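Local coordinates for protein D-alanyl-D-alanine carboxypeptidase (Vibrio cholerae, PDB 5TR7) that probably removes the terminal D-alanine from peptidoglycan precursor peptides as a penicillin-binding serine carboxypeptidase of the S11 family, at residues M27-P33 with L146-Y151. Numbering follows the deposited sequence.
Sequences MDTKLSP and LYSTPY
A loop and the lead-in to a helix, far apart in sequence, can be joined by a single antiparallel bridge, and this pair from an S11-family carboxypeptidase with the serine beta-lactamase fold is a compact case. Leu31 and Ser148 form a hydrogen-bonded pair, CA atoms 5.6 Å apart: Leu31 N donates to Ser148 O at 3.0 Å and Ser148 N to Leu31 O at 2.9 Å. Both backbones are extended here, and a CA-H...O contact from Lys30 CA to Ser148 O (3.3 Å) supplements the pair. CA atoms of Ser32 and Tyr147 lie 4.7 Å apart, those of Lys30 and Thr149 5.0 Å, those of Met27 and Tyr151 5.2 Å. A third bond, Tyr151 N to Met27 O at 3.0 Å, ties the loop after strand 21-25 to the first turn of helix 150-163. Thr149 is the N-cap of that helix, its p-rotamer OG1 accepting from Asp152 N.

Beyond the backbone, Lys30, fully extended after an m chi1, lays CD over one face of the Tyr147 ring, 4.1 Å from its centroid, in a CH-pi contact. Deeper in, Leu31 CD1 meets Pro150 CD at 3.8 Å, and both side chains rest on Met228 of the central sheet. Pro33 CG lies 4.1 Å from Leu146 CD1; the Pro33 side chain is about 8 Å from that of Ser35, the predicted acylated serine. At the far end Met27 SD sits obliquely 5.0 Å from the Tyr151 ring centroid, a Met-aromatic contact, while Met27 CG packs 3.4 Å from Tyr151 CB.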
loop_
_atom_site.group_PDB
_atom_site.type_symbol
_atom_site.label_atom_id
_atom_site.label_comp_id
_atom_site.label_asym_id
_atom_site.label_seq_id
_atom_site.Cartn_x
_atom_site.Cartn_y
_atom_site.Cartn_z
ATOM N N MET A 27 -0.278 -14.377 11.467
ATOM C CA MET A 27 0.773 -13.721 10.706
ATOM C C MET A 27 1.006 -14.285 9.281
ATOM O O MET A 27 1.260 -13.529 8.327
ATOM C CB MET A 27 2.037 -13.933 11.525
ATOM C CG MET A 27 3.283 -13.319 10.964
ATOM S SD MET A 27 4.698 -13.486 12.044
ATOM C CE MET A 27 5.174 -15.177 11.758
ATOM N N ASP A 28 0.960 -15.610 9.183
ATOM C CA ASP A 28 1.210 -16.271 7.926
ATOM C C ASP A 28 -0.051 -16.868 7.332
ATOM O O ASP A 28 0.044 -17.705 6.426
ATOM C CB ASP A 28 2.297 -17.350 8.080
ATOM C CG ASP A 28 3.627 -16.773 8.454
ATOM O OD1 ASP A 28 4.058 -15.765 7.867
ATOM O OD2 ASP A 28 4.262 -17.317 9.373
ATOM N N THR A 29 -1.232 -16.423 7.762
ATOM C CA THR A 29 -2.391 -17.020 7.126
ATOM C C THR A 29 -2.934 -16.103 5.990
ATOM O O THR A 29 -3.072 -14.868 6.112
ATOM C CB THR A 29 -3.447 -17.572 8.104
ATOM O OG1 THR A 29 -3.939 -16.548 8.966
ATOM C CG2 THR A 29 -2.970 -18.764 8.868
ATOM N N LYS A 30 -3.172 -16.749 4.867
ATOM C CA LYS A 30 -3.621 -16.133 3.628
ATOM C C LYS A 30 -4.924 -15.406 3.683
ATOM O O LYS A 30 -5.892 -15.861 4.283
ATOM C CB LYS A 30 -3.605 -17.128 2.440
ATOM C CG LYS A 30 -2.159 -17.350 1.988
ATOM C CD LYS A 30 -1.996 -18.433 0.943
ATOM C CE LYS A 30 -0.508 -18.521 0.626
ATOM N NZ LYS A 30 -0.326 -19.623 -0.329
ATOM N N LEU A 31 -4.892 -14.260 3.014
ATOM C CA LEU A 31 -5.963 -13.301 2.911
ATOM C C LEU A 31 -5.905 -12.668 1.546
ATOM O O LEU A 31 -4.879 -12.657 0.886
ATOM C CB LEU A 31 -5.663 -12.116 3.830
ATOM C CG LEU A 31 -5.680 -12.327 5.304
ATOM C CD1 LEU A 31 -4.998 -11.094 5.897
ATOM C CD2 LEU A 31 -7.120 -12.539 5.783
ATOM N N SER A 32 -6.979 -11.957 1.267
ATOM C CA SER A 32 -7.164 -11.219 0.052
ATOM C C SER A 32 -6.690 -9.799 0.484
ATOM O O SER A 32 -7.225 -9.215 1.393
ATOM C CB SER A 32 -8.650 -11.367 -0.295
ATOM O OG SER A 32 -8.908 -11.058 -1.628
ATOM N N PRO A 33 -5.600 -9.278 -0.105
ATOM C CA PRO A 33 -5.028 -7.989 0.346
ATOM C C PRO A 33 -5.688 -6.731 -0.182
ATOM O O PRO A 33 -5.506 -5.623 0.369
ATOM C CB PRO A 33 -3.596 -8.054 -0.163
ATOM C CG PRO A 33 -3.702 -8.847 -1.415
ATOM C CD PRO A 33 -4.735 -9.898 -1.114
ATOM N N LEU A 146 -5.185 -14.120 -6.020
ATOM C CA LEU A 146 -4.579 -12.865 -5.520
ATOM C C LEU A 146 -4.627 -12.995 -4.016
ATOM O O LEU A 146 -5.695 -13.016 -3.435
ATOM C CB LEU A 146 -5.335 -11.642 -6.009
ATOM C CG LEU A 146 -4.988 -10.252 -5.453
ATOM C CD1 LEU A 146 -3.508 -9.976 -5.382
ATOM C CD2 LEU A 146 -5.676 -9.174 -6.283
ATOM N N TYR A 147 -3.473 -13.154 -3.389
ATOM C CA TYR A 147 -3.431 -13.313 -1.930
ATOM C C TYR A 147 -2.103 -12.915 -1.340
ATOM O O TYR A 147 -1.094 -12.873 -2.029
ATOM C CB TYR A 147 -3.746 -14.780 -1.541
ATOM C CG TYR A 147 -2.820 -15.794 -2.172
ATOM C CD1 TYR A 147 -1.507 -15.973 -1.705
ATOM C CD2 TYR A 147 -3.244 -16.558 -3.226
ATOM C CE1 TYR A 147 -0.645 -16.869 -2.297
ATOM C CE2 TYR A 147 -2.412 -17.498 -3.822
ATOM C CZ TYR A 147 -1.146 -17.654 -3.366
ATOM O OH TYR A 147 -0.409 -18.591 -4.010
ATOM N N SER A 148 -2.111 -12.642 -0.047
ATOM C CA SER A 148 -0.900 -12.319 0.665
ATOM C C SER A 148 -1.135 -12.692 2.104
ATOM O O SER A 148 -2.053 -13.471 2.391
ATOM C CB SER A 148 -0.496 -10.863 0.525
ATOM O OG SER A 148 0.796 -10.655 1.084
ATOM N N THR A 149 -0.257 -12.211 2.985
ATOM C CA THR A 149 -0.352 -12.461 4.427
ATOM C C THR A 149 0.119 -11.201 5.152
ATOM O O THR A 149 0.878 -10.384 4.573
ATOM C CB THR A 149 0.563 -13.618 4.916
ATOM O OG1 THR A 149 1.932 -13.239 4.743
ATOM C CG2 THR A 149 0.306 -14.934 4.178
ATOM N N PRO A 150 -0.323 -11.033 6.417
ATOM C CA PRO A 150 0.122 -9.889 7.190
ATOM C C PRO A 150 1.629 -9.777 7.249
ATOM O O PRO A 150 2.164 -8.666 7.206
ATOM C CB PRO A 150 -0.398 -10.180 8.585
ATOM C CG PRO A 150 -1.635 -10.969 8.343
ATOM C CD PRO A 150 -1.417 -11.749 7.088
ATOM N N TYR A 151 2.299 -10.908 7.421
ATOM C CA TYR A 151 3.737 -10.886 7.503
ATOM C C TYR A 151 4.337 -10.401 6.186
ATOM O O TYR A 151 5.180 -9.503 6.200
ATOM C CB TYR A 151 4.288 -12.274 7.836
ATOM C CG TYR A 151 5.779 -12.299 7.887
ATOM C CD1 TYR A 151 6.468 -11.629 8.910
ATOM C CD2 TYR A 151 6.518 -12.943 6.914
ATOM C CE1 TYR A 151 7.852 -11.583 8.915
ATOM C CE2 TYR A 151 7.904 -12.915 6.934
ATOM C CZ TYR A 151 8.556 -12.287 7.960
ATOM O OH TYR A 151 9.922 -12.288 7.970
#